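Local coordinates for protein aldo-keto Reductase, OXIDOREDUCTASE (Salmonella typhimurium, PDB 5T79) that probably reduces aldehydes such as 3-hydroxybutanal to the corresponding alcohols, with NADPH as the hydride donor, at residues A47-A52 and T58-A63; Y3-N8 and L86-E91. All coordinates share one frame; numbering follows the deposited sequence. Where two conformers were deposited one is given.

Both contacts belong to one side of the barrel, with centres about 12 Å apart, but they lie at different depths. Contact 1 (47-52 with 58-63) is buried about 11 Å from the centre of the chain and holds D61, whose carboxylate hydrogen-bonds the NADPH ribose. Contact 2 (3-8 with 86-91) is about 21 Å from that centre, away from the cofactor pocket, and joins the N-terminal loop to the turn before strand 93-98. Two packing touches connect them: Q50 O lies 3.4 Å from Y3 OH, and T58 CB lies 3.5 Å from E91 O. In sequence, contact 1 falls wholly between the two halves of contact 2.

Contact 1. Residues A47-A52 and T58-A63; sequences ALLQRA and THFDLA. With NDP (NADPH dihydro-nicotinamide-adenine-dinucleotide phosphate), chain E.
Helix 42-54 lies against strand 59-61 with L49 CA and F60 CA 8.3 Å apart, the second half of a beta-alpha-beta crossover that begins at strand 24-31. The parallel pairing of strand 59-61 with both 24-31 and 93-98 fits the TIM barrel of the aldo-keto reductases, the helix packing on its outer surface. The side-chain contact between these segments is apolar and centres on the phenyl ring of F60, whose CB points at the helix. L49 reaches the ring with one methyl branch: CD2 lies 3.9 Å from the F60 ring centroid and 17° off the normal, a CH-pi contact over one face. With L49 CG anti to its carbonyl carbon (chi1 -66°), the branch is carried closer to the strand than the CB direction alone would bring it. A52 approaches differently, its CB lying in the ring plane at the edge, 3.8 Å from F60 CE1. One turn of helix thus supplies a face contact and an edge contact to the same ring. F77 of helix 72-85 touches both L49 and F60, extending the apolar layer to the next helix.

The neighbouring strand residue serves the cofactor instead. The D61 CB leaves the strand on the other side from that of F60, toward the barrel interior. K97 forms a salt bridge with D61 OD2, while S95 and Q193 hydrogen-bond to OD1, so partners hold both carboxylate oxygens and restrict rotation of the group. D61 OD2 also accepts a hydrogen bond from the ribose hydroxyl O2D of NADPH at 2.7 Å.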
ATOM      1  N   ALA A  47      -9.377  -0.316 -16.735  1.00 16.35           N
ATOM      2  CA  ALA A  47      -9.818   1.078 -16.595  1.00 16.48           C
ATOM      3  C   ALA A  47      -9.239   1.705 -15.312  1.00 18.48           C
ATOM      4  O   ALA A  47      -8.828   2.866 -15.337  1.00 18.25           O
ATOM      5  CB  ALA A  47     -11.348   1.150 -16.572  1.00 17.17           C
ATOM      6  N   LEU A  48      -9.191   0.941 -14.208  1.00 14.60           N
ATOM      7  CA  LEU A  48      -8.620   1.424 -12.918  1.00 13.79           C
ATOM      8  C   LEU A  48      -7.122   1.718 -13.053  1.00 17.19           C
ATOM      9  O   LEU A  48      -6.663   2.798 -12.686  1.00 15.96           O
ATOM     10  CB  LEU A  48      -8.836   0.369 -11.791  1.00 13.24           C
ATOM     11  CG  LEU A  48     -10.283   0.162 -11.344  1.00 17.81           C
ATOM     12  CD1 LEU A  48     -10.433  -1.090 -10.476  1.00 16.68           C
ATOM     13  CD2 LEU A  48     -10.826   1.402 -10.645  1.00 19.59           C
ATOM     14  N   LEU A  49      -6.359   0.771 -13.594  1.00 14.27           N
ATOM     15  CA  LEU A  49      -4.927   0.992 -13.795  1.00 13.32           C
ATOM     16  C   LEU A  49      -4.657   2.184 -14.738  1.00 16.03           C
ATOM     17  O   LEU A  49      -3.783   2.989 -14.454  1.00 15.86           O
ATOM     18  CB  LEU A  49      -4.238  -0.272 -14.336  1.00 12.43           C
ATOM     19  CG  LEU A  49      -4.213  -1.473 -13.388  1.00 14.57           C
ATOM     20  CD1 LEU A  49      -3.590  -2.684 -14.071  1.00 15.56           C
ATOM     21  CD2 LEU A  49      -3.492  -1.138 -12.091  1.00 15.01           C
ATOM     22  N   GLN A  50      -5.401   2.299 -15.845  1.00 13.78           N
ATOM     23  CA  GLN A  50      -5.184   3.399 -16.788  1.00 13.93           C
ATOM     24  C   GLN A  50      -5.557   4.740 -16.150  1.00 17.45           C
ATOM     25  O   GLN A  50      -4.834   5.722 -16.342  1.00 16.42           O
ATOM     26  CB  GLN A  50      -5.992   3.171 -18.084  1.00 15.25           C
ATOM     27  CG  GLN A  50      -5.414   2.022 -18.930  1.00 19.56           C
ATOM     28  CD  GLN A  50      -6.178   1.836 -20.220  1.00 25.08           C
ATOM     29  OE1 GLN A  50      -6.977   2.672 -20.600  1.00 21.27           O
ATOM     30  NE2 GLN A  50      -5.902   0.773 -20.959  1.00 15.95           N
ATOM     31  N   ARG A  51      -6.678   4.792 -15.396  1.00 14.18           N
ATOM     32  CA  ARG A  51      -7.069   6.073 -14.770  1.00 15.18           C
ATOM     33  C   ARG A  51      -6.030   6.491 -13.712  1.00 18.04           C
ATOM     34  O   ARG A  51      -5.652   7.676 -13.642  1.00 16.77           O
ATOM     35  CB  ARG A  51      -8.470   5.999 -14.147  1.00 17.18           C
ATOM     36  CG  ARG A  51      -9.025   7.389 -13.691  1.00 20.22           C
ATOM     37  CD  ARG A  51      -9.189   8.328 -14.889  1.00 29.24           C
ATOM     38  NE  ARG A  51      -9.748   9.627 -14.523  1.00 34.38           N
ATOM     39  CZ  ARG A  51      -9.218  10.804 -14.849  1.00 49.30           C
ATOM     40  NH1 ARG A  51      -8.079  10.863 -15.531  1.00 37.20           N
ATOM     41  NH2 ARG A  51      -9.821  11.930 -14.495  1.00 31.40           N
ATOM     42  N   ALA A  52      -5.533   5.509 -12.932  1.00 14.01           N
ATOM     43  CA  ALA A  52      -4.530   5.769 -11.898  1.00 13.86           C
ATOM     44  C   ALA A  52      -3.262   6.390 -12.513  1.00 17.15           C
ATOM     45  O   ALA A  52      -2.841   7.460 -12.069  1.00 17.14           O
ATOM     46  CB  ALA A  52      -4.185   4.485 -11.153  1.00 14.27           C
ATOM     47  N   THR A  58       2.027   6.250  -9.926  1.00 12.89           N
ATOM     48  CA  THR A  58       3.082   5.429 -10.536  1.00 12.53           C
ATOM     49  C   THR A  58       3.335   4.141  -9.745  1.00 15.72           C
ATOM     50  O   THR A  58       4.150   3.318 -10.163  1.00 15.03           O
ATOM     51  CB  THR A  58       4.388   6.270 -10.576  1.00 15.43           C
ATOM     52  OG1 THR A  58       4.676   6.660  -9.233  1.00 15.56           O
ATOM     53  CG2 THR A  58       4.252   7.544 -11.413  1.00 14.07           C
ATOM     54  N   HIS A  59       2.666   3.970  -8.588  1.00 11.36           N
ATOM     55  CA  HIS A  59       2.933   2.813  -7.754  1.00 10.23           C
ATOM     56  C   HIS A  59       1.712   1.909  -7.619  1.00 14.54           C
ATOM     57  O   HIS A  59       0.651   2.342  -7.154  1.00 13.60           O
ATOM     58  CB  HIS A  59       3.446   3.269  -6.350  1.00 10.72           C
ATOM     59  CG  HIS A  59       3.668   2.136  -5.382  1.00 13.10           C
ATOM     60  ND1 HIS A  59       4.207   0.912  -5.793  1.00 14.53           N
ATOM     61  CD2 HIS A  59       3.454   2.090  -4.045  1.00 14.57           C
ATOM     62  CE1 HIS A  59       4.261   0.161  -4.704  1.00 14.61           C
ATOM     63  NE2 HIS A  59       3.825   0.830  -3.625  1.00 14.87           N
ATOM     64  N   PHE A  60       1.882   0.634  -8.044  1.00 11.29           N
ATOM     65  CA  PHE A  60       0.871  -0.414  -7.978  1.00 10.93           C
ATOM     66  C   PHE A  60       1.385  -1.476  -7.027  1.00 12.81           C
ATOM     67  O   PHE A  60       2.507  -1.979  -7.192  1.00 11.25           O
ATOM     68  CB  PHE A  60       0.579  -0.988  -9.387  1.00 12.40           C
ATOM     69  CG  PHE A  60       0.093   0.047 -10.383  1.00 14.24           C
ATOM     70  CD1 PHE A  60      -1.023   0.836 -10.108  1.00 16.13           C
ATOM     71  CD2 PHE A  60       0.704   0.180 -11.627  1.00 18.44           C
ATOM     72  CE1 PHE A  60      -1.455   1.821 -11.015  1.00 17.06           C
ATOM     73  CE2 PHE A  60       0.242   1.129 -12.561  1.00 21.68           C
ATOM     74  CZ  PHE A  60      -0.821   1.958 -12.237  1.00 18.54           C
ATOM     75  N   ASP A  61       0.606  -1.766  -5.991  1.00 10.52           N
ATOM     76  CA  ASP A  61       1.032  -2.694  -4.954  1.00 11.07           C
ATOM     77  C   ASP A  61       0.271  -4.018  -5.068  1.00 14.94           C
ATOM     78  O   ASP A  61      -0.960  -4.034  -5.080  1.00 13.11           O
ATOM     79  CB  ASP A  61       0.805  -2.034  -3.584  1.00 12.48           C
ATOM     80  CG  ASP A  61       1.113  -2.924  -2.397  1.00 15.47           C
ATOM     81  OD1 ASP A  61       2.297  -2.963  -1.971  1.00 14.50           O
ATOM     82  OD2 ASP A  61       0.173  -3.549  -1.872  1.00 16.00           O
ATOM     83  N   LEU A  62       1.018  -5.126  -5.127  1.00 12.08           N
ATOM     84  CA  LEU A  62       0.438  -6.465  -5.234  1.00 11.48           C
ATOM     85  C   LEU A  62       0.964  -7.337  -4.103  1.00 13.21           C
ATOM     86  O   LEU A  62       1.739  -6.885  -3.264  1.00 11.70           O
ATOM     87  CB  LEU A  62       0.813  -7.077  -6.627  1.00 11.06           C
ATOM     88  CG  LEU A  62       0.213  -6.347  -7.839  1.00 14.44           C
ATOM     89  CD1 LEU A  62       1.211  -5.339  -8.432  1.00 15.07           C
ATOM     90  CD2 LEU A  62      -0.216  -7.332  -8.900  1.00 15.89           C
ATOM     91  N   ALA A  63       0.523  -8.581  -4.069  1.00 12.44           N
ATOM     92  CA  ALA A  63       1.016  -9.637  -3.178  1.00 12.71           C
ATOM     93  C   ALA A  63       0.754 -10.924  -3.905  1.00 14.57           C
ATOM     94  O   ALA A  63      -0.134 -10.971  -4.786  1.00 13.32           O
ATOM     95  CB  ALA A  63       0.341  -9.620  -1.795  1.00 13.79           C
TER
HETATM   96  PA  NDP E 404      -9.183   1.276   1.416  0.57 25.60           P
HETATM   97  O1A NDP E 404      -8.715   2.474   0.646  0.57 23.10           O
HETATM   98  O2A NDP E 404      -9.183   1.167   2.874  0.57  3.00           O
HETATM   99  O5B NDP E 404     -10.678   0.855   0.993  0.57 30.54           O
HETATM  100  C5B NDP E 404     -10.821   0.484  -0.392  0.57 33.61           C
HETATM  101  C4B NDP E 404     -12.239   0.094  -0.706  0.57 36.76           C
HETATM  102  O4B NDP E 404     -13.143   1.079  -0.158  0.57 36.96           O
HETATM  103  C3B NDP E 404     -12.534   0.019  -2.203  0.57 37.02           C
HETATM  104  O3B NDP E 404     -12.356  -1.314  -2.678  0.57 36.15           O
HETATM  105  C2B NDP E 404     -13.971   0.512  -2.306  0.57 37.50           C
HETATM  106  O2B NDP E 404     -14.910  -0.569  -2.119  0.57 39.95           O
HETATM  107  C1B NDP E 404     -14.085   1.485  -1.131  0.57 37.87           C
HETATM  108  N9A NDP E 404     -13.826   2.882  -1.467  0.57 36.26           N
HETATM  109  C8A NDP E 404     -12.621   3.468  -1.750  0.57 35.68           C
HETATM  110  N7A NDP E 404     -12.699   4.752  -2.008  0.57 35.76           N
HETATM  111  C5A NDP E 404     -14.053   5.028  -1.894  0.57 35.69           C
HETATM  112  C6A NDP E 404     -14.805   6.201  -2.110  0.57 35.32           C
HETATM  113  N6A NDP E 404     -14.264   7.397  -2.363  0.57 34.12           N
HETATM  114  N1A NDP E 404     -16.150   6.112  -1.996  0.57 34.99           N
HETATM  115  C2A NDP E 404     -16.692   4.943  -1.637  0.57 36.80           C
HETATM  116  N3A NDP E 404     -16.084   3.780  -1.385  0.57 38.18           N
HETATM  117  C4A NDP E 404     -14.758   3.885  -1.552  0.57 37.05           C
HETATM  118  O3  NDP E 404      -8.142   0.230   0.834  0.57 26.24           O
HETATM  119  PN  NDP E 404      -8.008  -1.306   1.261  0.57 27.93           P
HETATM  120  O1N NDP E 404      -8.732  -1.942   0.133  0.57 32.48           O
HETATM  121  O2N NDP E 404      -8.443  -1.577   2.694  0.57 32.86           O
HETATM  122  O5D NDP E 404      -6.443  -1.739   1.306  0.57 32.03           O
HETATM  123  C5D NDP E 404      -5.501  -0.819   0.689  0.57 28.76           C
HETATM  124  C4D NDP E 404      -4.392  -1.570  -0.011  0.57 27.17           C
HETATM  125  O4D NDP E 404      -3.427  -1.996   0.969  0.57 30.19           O
HETATM  126  C3D NDP E 404      -4.784  -2.834  -0.755  0.57 24.81           C
HETATM  127  O3D NDP E 404      -5.305  -2.520  -2.037  0.57 29.20           O
HETATM  128  C2D NDP E 404      -3.483  -3.649  -0.740  0.57 22.73           C
HETATM  129  O2D NDP E 404      -2.565  -3.453  -1.815  0.57  8.02           O
HETATM  130  C1D NDP E 404      -2.866  -3.240   0.600  0.57 29.37           C
HETATM  131  N1N NDP E 404      -3.168  -4.177   1.701  0.57 30.84           N
HETATM  132  C2N NDP E 404      -2.074  -4.767   2.334  0.57 32.00           C
HETATM  133  C3N NDP E 404      -2.207  -5.633   3.352  0.57 30.12           C
HETATM  134  C7N NDP E 404      -0.992  -5.998   4.163  0.57 24.57           C
HETATM  135  O7N NDP E 404      -1.174  -6.850   5.045  0.57 23.96           O
HETATM  136  N7N NDP E 404       0.208  -5.472   3.913  0.57 15.11           N
HETATM  137  C4N NDP E 404      -3.567  -6.183   3.689  0.57 33.01           C
HETATM  138  C5N NDP E 404      -4.663  -5.320   3.162  0.57 32.96           C
HETATM  139  C6N NDP E 404      -4.471  -4.416   2.222  0.57 30.65           C
HETATM  140  P2B NDP E 404     -16.240  -0.917  -2.984  0.57 40.57           P
HETATM  141  O1X NDP E 404     -16.246  -2.220  -3.693  0.57 40.60           O
HETATM  142  O2X NDP E 404     -17.312  -0.816  -1.907  0.57 42.73           O
HETATM  143  O3X NDP E 404     -16.416   0.282  -3.909  0.57 41.55           O

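Contact 2. Residues Y3-N8 and L86-E91; sequences YQPDEN and LPWRDE
P5 turns the CG-CD edge of its ring onto one face of the W88 indole, its CD 3.5 Å from the centroid of the six-membered ring and 18° off the normal, a CH-pi contact. The closest pair, P5 CD to W88 CZ2 at 3.3 Å, is tight, and P5 CG comes within 3.5 Å of W88 CE2. Q4 reaches the same end of the indole: its chain bends at chi2 (67°), bringing NE2 to 3.8 Å from W88 CZ2, with amide and ring planes 83° apart. Beyond it, Y3 O lies 3.9 Å from W88 CH2. On the face opposite P5, P87 CB sits 3.8 Å above the indole plane, so prolines from both segments sandwich the ring. The contact lays the N-terminal loop preceding helix 9-12 across the irregular 3-10 turn that links helix 72-85 to strand 93-98 of the TIM barrel. Further out, F53 of helix 42-54 touches Y3, P5 and E91. D54 OD1 of that helix is hydrogen-bonded to both Y3 OH and D6 N, holding the loop on either side of P5. R9 forms a salt bridge with E91 OE1, and its NH1 donates to D6 O.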
ATOM      1  N   TYR A   3      -3.738   2.281 -25.608  1.00 29.98           N
ATOM      2  CA  TYR A   3      -3.613   3.190 -24.491  1.00 25.45           C
ATOM      3  C   TYR A   3      -2.483   4.189 -24.632  1.00 26.65           C
ATOM      4  O   TYR A   3      -1.364   3.831 -24.933  1.00 24.84           O
ATOM      5  CB  TYR A   3      -3.445   2.391 -23.191  1.00 23.51           C
ATOM      6  CG  TYR A   3      -3.143   3.216 -21.961  1.00 20.59           C
ATOM      7  CD1 TYR A   3      -3.995   4.208 -21.547  1.00 21.62           C
ATOM      8  CD2 TYR A   3      -2.003   2.989 -21.214  1.00 19.27           C
ATOM      9  CE1 TYR A   3      -3.718   4.962 -20.429  1.00 20.57           C
ATOM     10  CE2 TYR A   3      -1.722   3.739 -20.090  1.00 18.03           C
ATOM     11  CZ  TYR A   3      -2.589   4.718 -19.697  1.00 17.33           C
ATOM     12  OH  TYR A   3      -2.328   5.476 -18.595  1.00 18.41           O
ATOM     13  N   GLN A   4      -2.802   5.450 -24.399  1.00 23.26           N
ATOM     14  CA  GLN A   4      -1.798   6.505 -24.416  1.00 23.03           C
ATOM     15  C   GLN A   4      -1.900   7.250 -23.077  1.00 25.35           C
ATOM     16  O   GLN A   4      -2.918   7.888 -22.808  1.00 23.95           O
ATOM     17  CB  GLN A   4      -1.958   7.446 -25.627  1.00 26.78           C
ATOM     18  CG  GLN A   4      -0.735   8.346 -25.843  1.00 55.89           C
ATOM     19  CD  GLN A   4       0.527   7.605 -26.257  1.00 81.59           C
ATOM     20  OE1 GLN A   4       0.496   6.593 -26.979  1.00 81.43           O
ATOM     21  NE2 GLN A   4       1.675   8.110 -25.822  1.00 67.89           N
ATOM     22  N   PRO A   5      -0.893   7.138 -22.196  1.00 21.83           N
ATOM     23  CA  PRO A   5      -0.968   7.845 -20.909  1.00 20.27           C
ATOM     24  C   PRO A   5      -1.151   9.341 -21.106  1.00 23.09           C
ATOM     25  O   PRO A   5      -0.623   9.912 -22.066  1.00 23.14           O
ATOM     26  CB  PRO A   5       0.383   7.541 -20.250  1.00 21.50           C
ATOM     27  CG  PRO A   5       0.890   6.350 -20.942  1.00 27.18           C
ATOM     28  CD  PRO A   5       0.392   6.438 -22.342  1.00 23.86           C
ATOM     29  N   ASP A   6      -1.934   9.948 -20.223  1.00 19.48           N
ATOM     30  CA  ASP A   6      -2.203  11.381 -20.205  1.00 21.73           C
ATOM     31  C   ASP A   6      -0.872  12.124 -20.101  1.00 26.18           C
ATOM     32  O   ASP A   6      -0.063  11.809 -19.229  1.00 25.16           O
ATOM     33  CB  ASP A   6      -3.126  11.698 -19.019  1.00 23.24           C
ATOM     34  CG  ASP A   6      -3.858  13.013 -19.092  1.00 36.75           C
ATOM     35  OD1 ASP A   6      -3.186  14.065 -19.196  1.00 37.14           O
ATOM     36  OD2 ASP A   6      -5.096  13.002 -18.957  1.00 44.50           O
ATOM     37  N   GLU A   7      -0.631  13.079 -21.003  1.00 25.55           N
ATOM     38  CA  GLU A   7       0.629  13.829 -21.057  1.00 27.21           C
ATOM     39  C   GLU A   7       0.837  14.743 -19.812  1.00 32.78           C
ATOM     40  O   GLU A   7       1.979  15.091 -19.498  1.00 34.29           O
ATOM     41  CB  GLU A   7       0.729  14.642 -22.367  1.00 30.55           C
ATOM     42  CG  GLU A   7      -0.404  15.634 -22.598  1.00 43.50           C
ATOM     43  CD  GLU A   7      -0.343  16.483 -23.856  1.00 71.73           C
ATOM     44  OE1 GLU A   7       0.767  16.690 -24.401  1.00 70.40           O
ATOM     45  OE2 GLU A   7      -1.415  16.980 -24.273  1.00 65.39           O
ATOM     46  N   ASN A   8      -0.247  15.091 -19.093  1.00 27.25           N
ATOM     47  CA  ASN A   8      -0.163  15.959 -17.910  1.00 28.46           C
ATOM     48  C   ASN A   8      -0.199  15.167 -16.597  1.00 28.34           C
ATOM     49  O   ASN A   8      -0.375  15.767 -15.528  1.00 27.83           O
ATOM     50  CB  ASN A   8      -1.303  16.989 -17.931  1.00 32.90           C
ATOM     51  CG  ASN A   8      -1.399  17.769 -19.216  1.00 66.75           C
ATOM     52  OD1 ASN A   8      -0.411  18.312 -19.724  1.00 65.40           O
ATOM     53  ND2 ASN A   8      -2.595  17.819 -19.781  1.00 62.53           N
ATOM     54  N   LEU A  86       3.830  -1.601 -21.256  0.51 18.18           N
ATOM     55  CA  LEU A  86       5.235  -1.957 -21.508  0.51 19.03           C
ATOM     56  C   LEU A  86       6.145  -0.758 -21.831  0.51 20.96           C
ATOM     57  O   LEU A  86       7.215  -0.699 -21.222  0.51 20.13           O
ATOM     58  CB  LEU A  86       5.393  -3.014 -22.605  0.51 20.19           C
ATOM     59  CG  LEU A  86       5.123  -4.465 -22.224  0.51 25.06           C
ATOM     60  CD1 LEU A  86       5.696  -5.385 -23.267  0.51 25.98           C
ATOM     61  CD2 LEU A  86       5.709  -4.826 -20.854  0.51 28.15           C
ATOM     62  N   PRO A  87       5.769   0.228 -22.694  1.00 18.22           N
ATOM     63  CA  PRO A  87       6.688   1.365 -22.951  1.00 18.52           C
ATOM     64  C   PRO A  87       6.925   2.246 -21.712  1.00 21.31           C
ATOM     65  O   PRO A  87       7.878   3.007 -21.704  1.00 20.78           O
ATOM     66  CB  PRO A  87       5.963   2.169 -24.037  1.00 20.92           C
ATOM     67  CG  PRO A  87       5.072   1.151 -24.716  1.00 24.78           C
ATOM     68  CD  PRO A  87       4.565   0.358 -23.554  1.00 20.62           C
ATOM     69  N   TRP A  88       6.067   2.143 -20.681  1.00 17.32           N
ATOM     70  CA  TRP A  88       6.197   2.970 -19.482  1.00 17.50           C
ATOM     71  C   TRP A  88       6.519   2.130 -18.228  1.00 18.57           C
ATOM     72  O   TRP A  88       6.410   2.666 -17.124  1.00 15.93           O
ATOM     73  CB  TRP A  88       4.909   3.819 -19.273  1.00 17.25           C
ATOM     74  CG  TRP A  88       4.610   4.694 -20.461  1.00 19.39           C
ATOM     75  CD1 TRP A  88       5.207   5.883 -20.780  1.00 22.63           C
ATOM     76  CD2 TRP A  88       3.783   4.348 -21.578  1.00 19.53           C
ATOM     77  NE1 TRP A  88       4.757   6.325 -22.010  1.00 22.14           N
ATOM     78  CE2 TRP A  88       3.892   5.393 -22.527  1.00 23.44           C
ATOM     79  CE3 TRP A  88       2.938   3.257 -21.864  1.00 20.60           C
ATOM     80  CZ2 TRP A  88       3.214   5.366 -23.751  1.00 23.52           C
ATOM     81  CZ3 TRP A  88       2.258   3.238 -23.073  1.00 22.79           C
ATOM     82  CH2 TRP A  88       2.417   4.268 -24.012  1.00 24.01           C
ATOM     83  N   ARG A  89       7.015   0.868 -18.378  1.00 15.52           N
ATOM     84  CA  ARG A  89       7.353   0.055 -17.179  1.00 14.15           C
ATOM     85  C   ARG A  89       8.417   0.760 -16.320  1.00 15.77           C
ATOM     86  O   ARG A  89       8.358   0.662 -15.101  1.00 13.68           O
ATOM     87  CB  ARG A  89       7.828  -1.375 -17.547  1.00 13.98           C
ATOM     88  CG  ARG A  89       8.019  -2.329 -16.330  1.00 14.92           C
ATOM     89  CD  ARG A  89       9.467  -2.348 -15.781  1.00 18.49           C
ATOM     90  NE  ARG A  89       9.631  -3.140 -14.543  1.00 13.80           N
ATOM     91  CZ  ARG A  89       9.377  -2.689 -13.313  1.00 17.05           C
ATOM     92  NH1 ARG A  89       8.899  -1.463 -13.131  1.00 12.88           N
ATOM     93  NH2 ARG A  89       9.539  -3.482 -12.261  1.00 12.15           N
ATOM     94  N   ASP A  90       9.365   1.484 -16.945  1.00 12.99           N
ATOM     95  CA  ASP A  90      10.430   2.136 -16.167  1.00 12.43           C
ATOM     96  C   ASP A  90       9.929   3.429 -15.470  1.00 15.14           C
ATOM     97  O   ASP A  90      10.664   4.030 -14.683  1.00 15.16           O
ATOM     98  CB  ASP A  90      11.671   2.373 -17.040  1.00 13.74           C
ATOM     99  CG  ASP A  90      12.325   1.058 -17.500  1.00 16.89           C
ATOM    100  OD1 ASP A  90      12.067   0.015 -16.874  1.00 14.85           O
ATOM    101  OD2 ASP A  90      13.135   1.095 -18.450  1.00 18.91           O
ATOM    102  N   GLU A  91       8.641   3.787 -15.684  1.00 11.18           N
ATOM    103  CA  GLU A  91       7.983   4.897 -14.985  1.00 11.26           C
ATOM    104  C   GLU A  91       7.137   4.369 -13.796  1.00 15.87           C
ATOM    105  O   GLU A  91       6.505   5.157 -13.098  1.00 15.07           O
ATOM    106  CB  GLU A  91       7.078   5.670 -15.973  1.00 12.60           C
ATOM    107  CG  GLU A  91       7.918   6.528 -16.917  1.00 16.61           C
ATOM    108  CD  GLU A  91       7.164   7.323 -17.965  1.00 22.41           C
ATOM    109  OE1 GLU A  91       6.122   7.929 -17.633  1.00 19.03           O
ATOM    110  OE2 GLU A  91       7.635   7.369 -19.119  1.00 17.23           O
TER